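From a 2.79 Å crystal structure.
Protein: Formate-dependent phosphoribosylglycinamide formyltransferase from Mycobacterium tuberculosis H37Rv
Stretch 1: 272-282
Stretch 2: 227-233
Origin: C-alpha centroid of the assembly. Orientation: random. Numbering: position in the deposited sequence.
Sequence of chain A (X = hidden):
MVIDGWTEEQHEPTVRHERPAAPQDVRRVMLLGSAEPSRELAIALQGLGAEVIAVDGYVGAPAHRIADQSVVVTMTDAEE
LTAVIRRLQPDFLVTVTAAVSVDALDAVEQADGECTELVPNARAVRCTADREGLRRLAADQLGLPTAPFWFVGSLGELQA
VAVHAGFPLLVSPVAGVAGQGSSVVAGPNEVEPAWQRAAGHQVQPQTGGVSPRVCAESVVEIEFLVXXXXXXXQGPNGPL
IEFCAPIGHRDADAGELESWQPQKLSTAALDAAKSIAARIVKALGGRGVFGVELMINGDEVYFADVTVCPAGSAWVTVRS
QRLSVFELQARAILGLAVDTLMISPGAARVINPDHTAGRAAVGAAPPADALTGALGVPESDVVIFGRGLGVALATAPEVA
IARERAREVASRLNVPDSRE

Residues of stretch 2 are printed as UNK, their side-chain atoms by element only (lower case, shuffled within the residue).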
ATOM      1  N   ALA A 272     -15.043   2.235  27.074  1.00 43.62           N
ATOM      2  CA  ALA A 272     -15.360   0.814  27.146  1.00 38.57           C
ATOM      3  C   ALA A 272     -14.620   0.026  26.068  1.00 43.59           C
ATOM      4  O   ALA A 272     -14.042  -1.030  26.343  1.00 31.85           O
ATOM      5  CB  ALA A 272     -16.875   0.616  27.010  1.00 29.49           C
ATOM      6  N   ALA A 273     -14.646   0.521  24.825  1.00 43.01           N
ATOM      7  CA  ALA A 273     -14.094  -0.236  23.707  1.00 42.17           C
ATOM      8  C   ALA A 273     -12.590  -0.438  23.862  1.00 43.91           C
ATOM      9  O   ALA A 273     -12.090  -1.556  23.726  1.00 45.85           O
ATOM     10  CB  ALA A 273     -14.415   0.460  22.375  1.00 48.63           C
ATOM     11  N   LYS A 274     -11.850   0.642  24.132  1.00 41.06           N
ATOM     12  CA  LYS A 274     -10.420   0.513  24.380  1.00 41.97           C
ATOM     13  C   LYS A 274     -10.160  -0.494  25.491  1.00 40.99           C
ATOM     14  O   LYS A 274      -9.296  -1.374  25.375  1.00 44.27           O
ATOM     15  CB  LYS A 274      -9.827   1.871  24.747  1.00 53.79           C
ATOM     16  CG  LYS A 274      -9.432   2.765  23.562  1.00 62.83           C
ATOM     17  CD  LYS A 274      -8.416   3.811  24.035  1.00 78.07           C
ATOM     18  CE  LYS A 274      -8.266   4.990  23.091  1.00 87.05           C
ATOM     19  NZ  LYS A 274      -7.476   6.096  23.733  1.00 93.85           N
ATOM     20  N   SER A 275     -10.925  -0.379  26.576  1.00 45.66           N
ATOM     21  CA  SER A 275     -10.729  -1.245  27.727  1.00 46.86           C
ATOM     22  C   SER A 275     -10.874  -2.717  27.337  1.00 43.92           C
ATOM     23  O   SER A 275      -9.972  -3.531  27.583  1.00 33.00           O
ATOM     24  CB  SER A 275     -11.723  -0.855  28.814  1.00 41.90           C
ATOM     25  OG  SER A 275     -11.324  -1.346  30.058  1.00 50.81           O
ATOM     26  N   ILE A 276     -11.992  -3.056  26.686  1.00 28.02           N
ATOM     27  CA  ILE A 276     -12.259  -4.424  26.224  1.00 34.23           C
ATOM     28  C   ILE A 276     -11.194  -4.888  25.234  1.00 38.33           C
ATOM     29  O   ILE A 276     -10.612  -5.974  25.384  1.00 36.70           O
ATOM     30  CB  ILE A 276     -13.657  -4.509  25.584  1.00 41.74           C
ATOM     31  CG1 ILE A 276     -14.747  -4.288  26.617  1.00 44.70           C
ATOM     32  CG2 ILE A 276     -13.825  -5.812  24.812  1.00 25.12           C
ATOM     33  CD1 ILE A 276     -16.112  -4.055  25.999  1.00 47.24           C
ATOM     34  N   ALA A 277     -10.968  -4.096  24.177  1.00 46.02           N
ATOM     35  CA  ALA A 277      -9.929  -4.417  23.199  1.00 46.69           C
ATOM     36  C   ALA A 277      -8.588  -4.686  23.882  1.00 38.55           C
ATOM     37  O   ALA A 277      -7.949  -5.717  23.635  1.00 34.12           O
ATOM     38  CB  ALA A 277      -9.798  -3.289  22.173  1.00 42.73           C
ATOM     39  N   ALA A 278      -8.174  -3.794  24.791  1.00 27.94           N
ATOM     40  CA  ALA A 278      -6.868  -3.939  25.434  1.00 36.07           C
ATOM     41  C   ALA A 278      -6.790  -5.195  26.285  1.00 40.54           C
ATOM     42  O   ALA A 278      -5.729  -5.819  26.387  1.00 42.75           O
ATOM     43  CB  ALA A 278      -6.559  -2.721  26.290  1.00 25.60           C
ATOM     44  N   ARG A 279      -7.903  -5.582  26.916  1.00 47.02           N
ATOM     45  CA  ARG A 279      -7.800  -6.686  27.867  1.00 39.07           C
ATOM     46  C   ARG A 279      -7.775  -8.041  27.160  1.00 41.00           C
ATOM     47  O   ARG A 279      -6.956  -8.895  27.499  1.00 43.55           O
ATOM     48  CB  ARG A 279      -8.918  -6.591  28.909  1.00 37.15           C
ATOM     49  CG  ARG A 279      -8.797  -5.327  29.753  1.00 58.36           C
ATOM     50  CD  ARG A 279      -9.814  -5.217  30.880  1.00 72.19           C
ATOM     51  NE  ARG A 279      -9.268  -5.786  32.100  1.00 84.16           N
ATOM     52  CZ  ARG A 279      -9.434  -7.053  32.450  1.00105.32           C
ATOM     53  NH1 ARG A 279     -10.143  -7.856  31.671  1.00114.05           N
ATOM     54  NH2 ARG A 279      -8.898  -7.522  33.571  1.00115.14           N
ATOM     55  N   ILE A 280      -8.615  -8.260  26.151  1.00 39.26           N
ATOM     56  CA  ILE A 280      -8.514  -9.524  25.424  1.00 49.80           C
ATOM     57  C   ILE A 280      -7.152  -9.649  24.748  1.00 50.44           C
ATOM     58  O   ILE A 280      -6.591 -10.752  24.663  1.00 37.88           O
ATOM     59  CB  ILE A 280      -9.662  -9.691  24.406  1.00 39.05           C
ATOM     60  CG1 ILE A 280      -9.693 -11.120  23.875  1.00 33.11           C
ATOM     61  CG2 ILE A 280      -9.500  -8.769  23.235  1.00 31.17           C
ATOM     62  CD1 ILE A 280     -10.085 -12.109  24.912  1.00 36.15           C
ATOM     63  N   VAL A 281      -6.568  -8.533  24.294  1.00 39.96           N
ATOM     64  CA  VAL A 281      -5.320  -8.643  23.551  1.00 50.43           C
ATOM     65  C   VAL A 281      -4.174  -8.974  24.492  1.00 57.35           C
ATOM     66  O   VAL A 281      -3.307  -9.795  24.161  1.00 57.92           O
ATOM     67  CB  VAL A 281      -5.037  -7.374  22.725  1.00 51.72           C
ATOM     68  CG1 VAL A 281      -3.553  -7.315  22.317  1.00 34.60           C
ATOM     69  CG2 VAL A 281      -5.912  -7.358  21.466  1.00 45.59           C
ATOM     70  N   LYS A 282      -4.154  -8.368  25.689  1.00 56.37           N
ATOM     71  CA  LYS A 282      -3.082  -8.681  26.635  1.00 54.66           C
ATOM     72  C   LYS A 282      -3.180 -10.116  27.142  1.00 42.74           C
ATOM     73  O   LYS A 282      -2.152 -10.730  27.425  1.00 43.91           O
ATOM     74  CB  LYS A 282      -3.074  -7.705  27.814  1.00 56.46           C
ATOM     75  CG  LYS A 282      -2.306  -6.411  27.559  1.00 70.43           C
ATOM     76  CD  LYS A 282      -2.188  -5.577  28.833  1.00 90.60           C
ATOM     77  CE  LYS A 282      -1.254  -4.384  28.647  1.00 94.87           C
ATOM     78  NZ  LYS A 282      -1.380  -3.385  29.749  1.00 91.98           N
ATOM     79  N   UNK A 227     -14.890  -2.637  14.369  1.00 43.73           N
ATOM     80  CA  UNK A 227     -13.619  -3.332  14.482  1.00 44.77           C
ATOM     81  C   UNK A 227     -12.586  -2.423  15.154  1.00 38.10           C
ATOM     82  O   UNK A 227     -12.301  -1.328  14.664  1.00 44.96           O
ATOM     83  c   UNK A 227     -13.127  -3.796  13.116  1.00 45.33           C
ATOM     84  c   UNK A 227     -11.814  -4.573  13.268  1.00 33.69           C
ATOM     85  o   UNK A 227     -14.120  -4.638  12.514  1.00 50.65           O
ATOM     86  N   UNK A 228     -12.053  -2.885  16.289  1.00 29.32           N
ATOM     87  CA  UNK A 228     -10.937  -2.239  16.982  1.00 39.22           C
ATOM     88  C   UNK A 228      -9.661  -2.958  16.580  1.00 40.94           C
ATOM     89  O   UNK A 228      -9.478  -4.133  16.918  1.00 42.29           O
ATOM     90  c   UNK A 228     -12.363  -1.655  19.015  1.00 51.91           C
ATOM     91  s   UNK A 228     -12.211   0.137  18.999  1.00 56.70           S
ATOM     92  c   UNK A 228     -11.108  -2.294  18.495  1.00 42.88           C
ATOM     93  c   UNK A 228     -10.646   0.262  19.895  1.00 52.14           C
ATOM     94  N   UNK A 229      -8.807  -2.274  15.827  1.00 40.73           N
ATOM     95  CA  UNK A 229      -7.522  -2.824  15.437  1.00 34.42           C
ATOM     96  C   UNK A 229      -6.535  -2.451  16.514  1.00 35.07           C
ATOM     97  O   UNK A 229      -6.306  -1.259  16.749  1.00 33.79           O
ATOM     98  c   UNK A 229      -7.972  -4.101  12.623  1.00 50.44           C
ATOM     99  c   UNK A 229      -7.996  -2.662  12.958  1.00 43.51           C
ATOM    100  c   UNK A 229      -5.635  -2.850  13.811  1.00 39.73           C
ATOM    101  c   UNK A 229      -7.039  -2.285  14.087  1.00 44.00           C
ATOM    102  N   UNK A 230      -5.945  -3.467  17.151  1.00 33.77           N
ATOM    103  CA  UNK A 230      -4.944  -3.278  18.188  1.00 27.33           C
ATOM    104  C   UNK A 230      -3.612  -3.792  17.663  1.00 38.11           C
ATOM    105  O   UNK A 230      -3.534  -4.871  17.059  1.00 44.05           O
ATOM    106  c   UNK A 230      -5.340  -3.995  19.488  1.00 30.07           C
ATOM    107  c   UNK A 230      -6.709  -3.544  19.951  1.00 25.21           C
ATOM    108  c   UNK A 230      -4.312  -3.717  20.522  1.00 35.40           C
ATOM    109  N   UNK A 231      -2.567  -3.001  17.881  1.00 39.93           N
ATOM    110  CA  UNK A 231      -1.230  -3.274  17.384  1.00 36.97           C
ATOM    111  C   UNK A 231      -0.317  -3.403  18.581  1.00 40.07           C
ATOM    112  O   UNK A 231      -0.261  -2.495  19.418  1.00 43.57           O
ATOM    113  c   UNK A 231      -1.696  -1.867  15.324  1.00 38.08           C
ATOM    114  c   UNK A 231       0.713  -2.457  15.978  1.00 37.94           C
ATOM    115  c   UNK A 231      -0.719  -2.145  16.470  1.00 46.17           C
ATOM    116  N   UNK A 232       0.415  -4.510  18.647  1.00 51.74           N
ATOM    117  CA  UNK A 232       1.403  -4.745  19.691  1.00 54.37           C
ATOM    118  C   UNK A 232       2.750  -4.950  19.021  1.00 49.29           C
ATOM    119  O   UNK A 232       2.941  -5.913  18.268  1.00 41.69           O
ATOM    120  c   UNK A 232       1.014  -5.951  20.532  1.00 61.81           C
ATOM    121  s   UNK A 232      -0.616  -5.743  21.206  1.00 63.77           S
ATOM    122  N   UNK A 233       3.681  -4.040  19.279  1.00 45.59           N
ATOM    123  CA  UNK A 233       5.024  -4.207  18.762  1.00 54.17           C
ATOM    124  C   UNK A 233       6.012  -3.760  19.821  1.00 59.40           C
ATOM    125  O   UNK A 233       5.660  -3.513  20.977  1.00 59.69           O
ATOM    126  c   UNK A 233       5.222  -3.437  17.452  1.00 58.31           C
ATOM    127  o   UNK A 233       6.488  -3.751  16.898  1.00 65.85           O
TER

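Stretch 1 is a helix and stretch 2 a strand of the same chain; both run on beyond the residues given here. Their axes approach to 9.3 Å, with an angle of 49° between their N-to-C directions.

Position 227 has three side-chain atoms, two carbons and one oxygen. The first carbon carries both the oxygen and the other carbon. None of them touches the helix. A hydroxyl on a branched first carbon makes this a threonine, T227. Its OG1 is hydrogen-bonded elsewhere in the structure.

Position 228 has three carbons and one sulfur in an unbranched chain. The sulfur lies between the second and third carbons, as in a thioether. The sulfur of position 228 lies 4.0 Å from CB of A273, and its CB is 4.0 Å from CB of A277. The terminal carbon comes 4.4 Å from the backbone N of K274. This is methionine, M228. All three of its chi angles are in the m well, so the chain is folded rather than extended.

Position 229 has four carbons. It forks at the first, and one arm is two carbons long. Its CA-to-CB bond points away from the helix, and it makes no contact there. This is isoleucine, I229.

Position 230 has three carbons, the first carrying the other two. At position 230 an outer carbon of the fork lies 3.8 Å from CB of A277, and the first carbon 3.9 Å from CG2 of V281. It therefore touches two residues one helical turn apart. This is valine, V230.

Position 231 has the same three-carbon fork. Its CA-to-CB bond points away from the helix, and it does not touch it. This is also valine, V231.

Position 232 has one carbon followed by one sulfur. The sulfur of position 232 is 3.5 Å from CG1 of V281. This is cysteine, C232.

Position 233 has one carbon followed by one oxygen. It is out of reach of the helix. This is serine, S233. Its OG is hydrogen-bonded elsewhere in the structure.

The contact is apolar packing, with no hydrogen bond across it. The strand alternates, so the CA-to-CB bonds of M228, V230 and C232 point toward the helix. The helix answers with A273, A277 and V281, spaced four residues apart and so along one face. The small side chains of A273 and A277 accompany a close backbone approach: CA of A277 is 6.7 Å from CA of M228. Together the two stretches bury 275 Å², both sides summed.

Stretch 2 227-233: TMIVVCS
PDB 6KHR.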